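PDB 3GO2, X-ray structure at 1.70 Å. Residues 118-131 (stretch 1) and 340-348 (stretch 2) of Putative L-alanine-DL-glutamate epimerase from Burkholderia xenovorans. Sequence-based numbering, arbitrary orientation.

Stretch 1 (118-131) RVPVYWSHCPTWRI
Stretch 2 340-348: RIMETDIDR

Two strands pair in parallel, and carboxylates of stretch 2, one in the strand (Glu343) and two after it (Asp345, Asp347), accept hydrogen bonds from side chains of stretch 1. The strands, 118-123 and 342-344, run at 45° to each other with Val121 beside Met342, Tyr122 beside Glu343 and Trp123 beside Thr344. Parallel pairing staggers the hydrogen bonds: Met342 N to Pro120 O (3.0 Å), Tyr122 N to Met342 O (3.0 Å), Thr344 N to Tyr122 O (3.1 Å) and Ser124 N to Thr344 O (2.8 Å).

Val121, Met342, Trp123 and Thr344 share one face; there Trp123 (chi1 t) receives the C-H of Ile346 on its indole face, Ile346 CB 3.5 Å from the five-membered ring centroid. On the other, Glu343 CA lies over a face of the Tyr122 ring (chi1 p), 3.8 Å from its centroid, a CH-pi contact. Extended Glu343 (chi1 and chi2 t) accepts from Ser124, OG to OE2 2.6 Å.

After the strand, His125 turns with positive phi (47/52), and a cis peptide precedes Pro127, the helix N-cap. Asp345 (chi1 m) has an oxygen for each of two N-H donors: His125 ND1 to OD1 (2.7 Å) and, weakly, Trp129 NE1 to OD2 (3.1 Å). The Arg130 guanidinium brings positive charge to buried Asp347 (chi1 m), a salt bridge from NE to OD1 (2.8 Å); Trp123 NE1, the indole's single N-H, donates to Asp347 OD2 (3.1 Å). Two waters also donate to OD2, linking it to Ser124 O and His125 O.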

# COMPACT_ATOMS: atom_id res chain seq x y z
N ARG A 118 -33.41 -26.68 6.66
CA ARG A 118 -32.54 -27.80 6.34
C ARG A 118 -31.22 -27.23 5.86
O ARG A 118 -31.19 -26.14 5.28
CB ARG A 118 -33.17 -28.65 5.25
CG ARG A 118 -34.53 -29.21 5.66
CD ARG A 118 -34.94 -30.36 4.81
NE ARG A 118 -36.20 -30.90 5.29
CZ ARG A 118 -36.74 -32.03 4.86
NH1 ARG A 118 -36.12 -32.75 3.93
NH2 ARG A 118 -37.90 -32.46 5.37
N VAL A 119 -30.14 -27.98 6.07
CA VAL A 119 -28.79 -27.49 5.78
C VAL A 119 -28.05 -28.49 4.90
O VAL A 119 -27.88 -29.64 5.28
CB VAL A 119 -28.00 -27.32 7.12
CG1 VAL A 119 -26.57 -26.90 6.84
CG2 VAL A 119 -28.69 -26.30 8.04
N PRO A 120 -27.61 -28.08 3.70
CA PRO A 120 -26.82 -29.03 2.93
C PRO A 120 -25.51 -29.33 3.64
O PRO A 120 -24.88 -28.43 4.22
CB PRO A 120 -26.56 -28.32 1.60
CG PRO A 120 -27.60 -27.26 1.55
CD PRO A 120 -27.81 -26.82 2.97
N VAL A 121 -25.14 -30.61 3.62
CA VAL A 121 -23.91 -31.05 4.22
C VAL A 121 -22.96 -31.66 3.21
O VAL A 121 -23.30 -31.93 2.06
CB VAL A 121 -24.13 -32.05 5.40
CG1 VAL A 121 -24.94 -31.38 6.49
CG2 VAL A 121 -24.78 -33.35 4.93
N TYR A 122 -21.72 -31.83 3.66
CA TYR A 122 -20.79 -32.74 3.01
C TYR A 122 -20.37 -33.81 4.01
O TYR A 122 -20.28 -33.55 5.21
CB TYR A 122 -19.58 -32.01 2.42
CG TYR A 122 -18.56 -31.36 3.36
CD1 TYR A 122 -17.48 -32.08 3.86
CD2 TYR A 122 -18.67 -30.02 3.71
CE1 TYR A 122 -16.54 -31.49 4.69
CE2 TYR A 122 -17.72 -29.42 4.52
CZ TYR A 122 -16.66 -30.15 5.00
OH TYR A 122 -15.73 -29.54 5.83
N TRP A 123 -20.20 -35.03 3.52
CA TRP A 123 -19.75 -36.15 4.31
C TRP A 123 -18.23 -36.05 4.41
O TRP A 123 -17.51 -36.29 3.42
CB TRP A 123 -20.22 -37.47 3.63
CG TRP A 123 -19.73 -38.75 4.23
CD1 TRP A 123 -18.74 -38.93 5.16
CD2 TRP A 123 -20.20 -40.07 3.90
NE1 TRP A 123 -18.57 -40.27 5.42
CE2 TRP A 123 -19.45 -40.98 4.65
CE3 TRP A 123 -21.19 -40.55 3.03
CZ2 TRP A 123 -19.66 -42.38 4.58
CZ3 TRP A 123 -21.40 -41.92 2.96
CH2 TRP A 123 -20.64 -42.82 3.73
N SER A 124 -17.78 -35.68 5.60
CA SER A 124 -16.36 -35.40 5.83
C SER A 124 -15.56 -36.64 6.21
O SER A 124 -16.13 -37.69 6.53
CB SER A 124 -16.26 -34.31 6.89
OG SER A 124 -14.97 -33.70 6.90
N HIS A 125 -14.24 -36.53 6.19
CA HIS A 125 -13.36 -37.67 6.50
C HIS A 125 -13.80 -38.94 5.76
O HIS A 125 -13.95 -40.04 6.35
CB HIS A 125 -13.30 -37.89 7.99
CG HIS A 125 -12.85 -36.66 8.72
ND1 HIS A 125 -13.73 -35.78 9.29
CD2 HIS A 125 -11.62 -36.10 8.85
CE1 HIS A 125 -13.06 -34.75 9.79
NE2 HIS A 125 -11.78 -34.93 9.54
N CYS A 126 -13.96 -38.75 4.46
CA CYS A 126 -14.54 -39.74 3.55
C CYS A 126 -13.60 -39.94 2.38
O CYS A 126 -13.63 -39.15 1.43
CB CYS A 126 -15.87 -39.22 3.04
SG CYS A 126 -16.70 -40.38 1.88
N PRO A 127 -12.80 -41.01 2.39
CA PRO A 127 -12.80 -42.21 3.25
C PRO A 127 -11.81 -42.19 4.43
O PRO A 127 -11.44 -43.25 4.98
CB PRO A 127 -12.43 -43.32 2.26
CG PRO A 127 -11.60 -42.61 1.19
CD PRO A 127 -11.81 -41.13 1.29
N THR A 128 -11.40 -41.00 4.84
CA THR A 128 -10.38 -40.85 5.86
C THR A 128 -10.58 -41.67 7.14
O THR A 128 -9.64 -42.33 7.60
CB THR A 128 -10.24 -39.36 6.19
OG1 THR A 128 -10.09 -38.63 4.98
CG2 THR A 128 -9.12 -39.08 7.16
N TRP A 129 -11.79 -41.62 7.70
CA TRP A 129 -12.13 -42.39 8.89
C TRP A 129 -12.05 -43.90 8.67
O TRP A 129 -11.56 -44.61 9.52
CB TRP A 129 -13.52 -42.00 9.39
CG TRP A 129 -13.61 -40.78 10.29
CD1 TRP A 129 -14.74 -40.33 10.91
CD2 TRP A 129 -12.56 -39.88 10.68
NE1 TRP A 129 -14.47 -39.21 11.64
CE2 TRP A 129 -13.15 -38.91 11.52
CE3 TRP A 129 -11.20 -39.77 10.38
CZ2 TRP A 129 -12.42 -37.84 12.07
CZ3 TRP A 129 -10.48 -38.74 10.94
CH2 TRP A 129 -11.09 -37.78 11.77
N ARG A 130 -12.52 -44.39 7.53
CA ARG A 130 -12.43 -45.83 7.23
C ARG A 130 -11.01 -46.29 6.97
O ARG A 130 -10.69 -47.46 7.15
CB ARG A 130 -13.34 -46.21 6.06
CG ARG A 130 -14.81 -46.06 6.39
CD ARG A 130 -15.72 -46.25 5.20
NE ARG A 130 -17.09 -45.90 5.53
CZ ARG A 130 -18.16 -46.25 4.81
NH1 ARG A 130 -18.02 -46.96 3.70
NH2 ARG A 130 -19.35 -45.88 5.22
N ILE A 131 -10.14 -45.39 6.54
CA ILE A 131 -8.75 -45.74 6.33
C ILE A 131 -7.96 -45.66 7.63
O ILE A 131 -7.16 -46.56 7.96
CB ILE A 131 -8.07 -44.80 5.30
CG1 ILE A 131 -8.71 -44.94 3.91
CG2 ILE A 131 -6.55 -45.03 5.26
CD1 ILE A 131 -8.28 -43.85 2.96
N ARG A 340 -22.00 -21.42 3.33
CA ARG A 340 -21.51 -22.16 2.16
C ARG A 340 -22.08 -23.58 2.09
O ARG A 340 -22.59 -24.02 1.03
CB ARG A 340 -19.96 -22.27 2.16
CG ARG A 340 -19.44 -23.00 0.91
CD ARG A 340 -19.74 -22.19 -0.32
NE ARG A 340 -19.44 -22.85 -1.58
CZ ARG A 340 -20.30 -23.60 -2.28
NH1 ARG A 340 -21.50 -23.89 -1.81
NH2 ARG A 340 -19.93 -24.09 -3.45
N ILE A 341 -21.94 -24.28 3.21
CA ILE A 341 -22.23 -25.72 3.36
C ILE A 341 -21.89 -26.07 4.81
O ILE A 341 -21.23 -25.27 5.48
CB ILE A 341 -21.38 -26.57 2.40
CG1 ILE A 341 -21.90 -28.00 2.31
CG2 ILE A 341 -19.90 -26.59 2.79
CD1 ILE A 341 -21.38 -28.73 1.05
N MET A 342 -22.34 -27.23 5.31
CA MET A 342 -21.98 -27.69 6.67
C MET A 342 -21.28 -29.05 6.64
O MET A 342 -21.73 -30.00 6.01
CB MET A 342 -23.20 -27.76 7.62
CG MET A 342 -22.89 -28.33 9.03
SD MET A 342 -24.27 -28.00 10.18
CE MET A 342 -23.97 -29.41 11.31
N GLU A 343 -20.14 -29.11 7.31
CA GLU A 343 -19.42 -30.36 7.50
C GLU A 343 -20.15 -31.30 8.44
O GLU A 343 -20.69 -30.88 9.43
CB GLU A 343 -18.06 -30.04 8.15
CG GLU A 343 -17.16 -31.27 8.30
CD GLU A 343 -15.80 -30.95 8.89
OE1 GLU A 343 -15.67 -29.89 9.55
OE2 GLU A 343 -14.88 -31.77 8.69
N THR A 344 -20.12 -32.60 8.15
CA THR A 344 -20.52 -33.57 9.18
C THR A 344 -19.83 -34.89 8.88
O THR A 344 -19.53 -35.18 7.73
CB THR A 344 -22.06 -33.73 9.25
OG1 THR A 344 -22.42 -34.32 10.49
CG2 THR A 344 -22.59 -34.58 8.09
N ASP A 345 -19.59 -35.69 9.92
CA ASP A 345 -19.07 -37.05 9.73
C ASP A 345 -20.26 -37.97 9.69
O ASP A 345 -21.11 -37.98 10.60
CB ASP A 345 -18.13 -37.44 10.87
CG ASP A 345 -16.77 -36.75 10.79
OD1 ASP A 345 -16.32 -36.43 9.66
OD2 ASP A 345 -16.13 -36.56 11.84
N ILE A 346 -20.36 -38.75 8.63
CA ILE A 346 -21.45 -39.70 8.49
C ILE A 346 -21.06 -41.07 9.09
O ILE A 346 -21.93 -41.84 9.50
CB ILE A 346 -21.91 -39.77 7.00
CG1 ILE A 346 -22.60 -38.47 6.59
CG2 ILE A 346 -22.83 -40.95 6.76
CD1 ILE A 346 -23.79 -38.04 7.46
N ASP A 347 -19.75 -41.34 9.14
CA ASP A 347 -19.22 -42.51 9.86
C ASP A 347 -19.32 -42.24 11.37
O ASP A 347 -18.72 -41.27 11.88
CB ASP A 347 -17.78 -42.80 9.47
CG ASP A 347 -17.61 -43.11 7.99
OD1 ASP A 347 -18.09 -44.20 7.56
OD2 ASP A 347 -17.01 -42.27 7.26
N ARG A 348 -20.08 -43.09 12.07
CA ARG A 348 -20.29 -42.91 13.50
C ARG A 348 -19.83 -44.13 14.28
O ARG A 348 -19.85 -45.27 13.79
CB ARG A 348 -21.76 -42.65 13.85
CG ARG A 348 -22.49 -41.56 13.06
CD ARG A 348 -21.73 -40.25 12.99
NE ARG A 348 -21.49 -39.65 14.29
CZ ARG A 348 -21.01 -38.41 14.44
NH1 ARG A 348 -20.79 -37.90 15.64
NH2 ARG A 348 -20.74 -37.65 13.38
O HOH W 1 -17.31 -39.55 8.27
O HOH W 2 -14.60 -42.54 5.93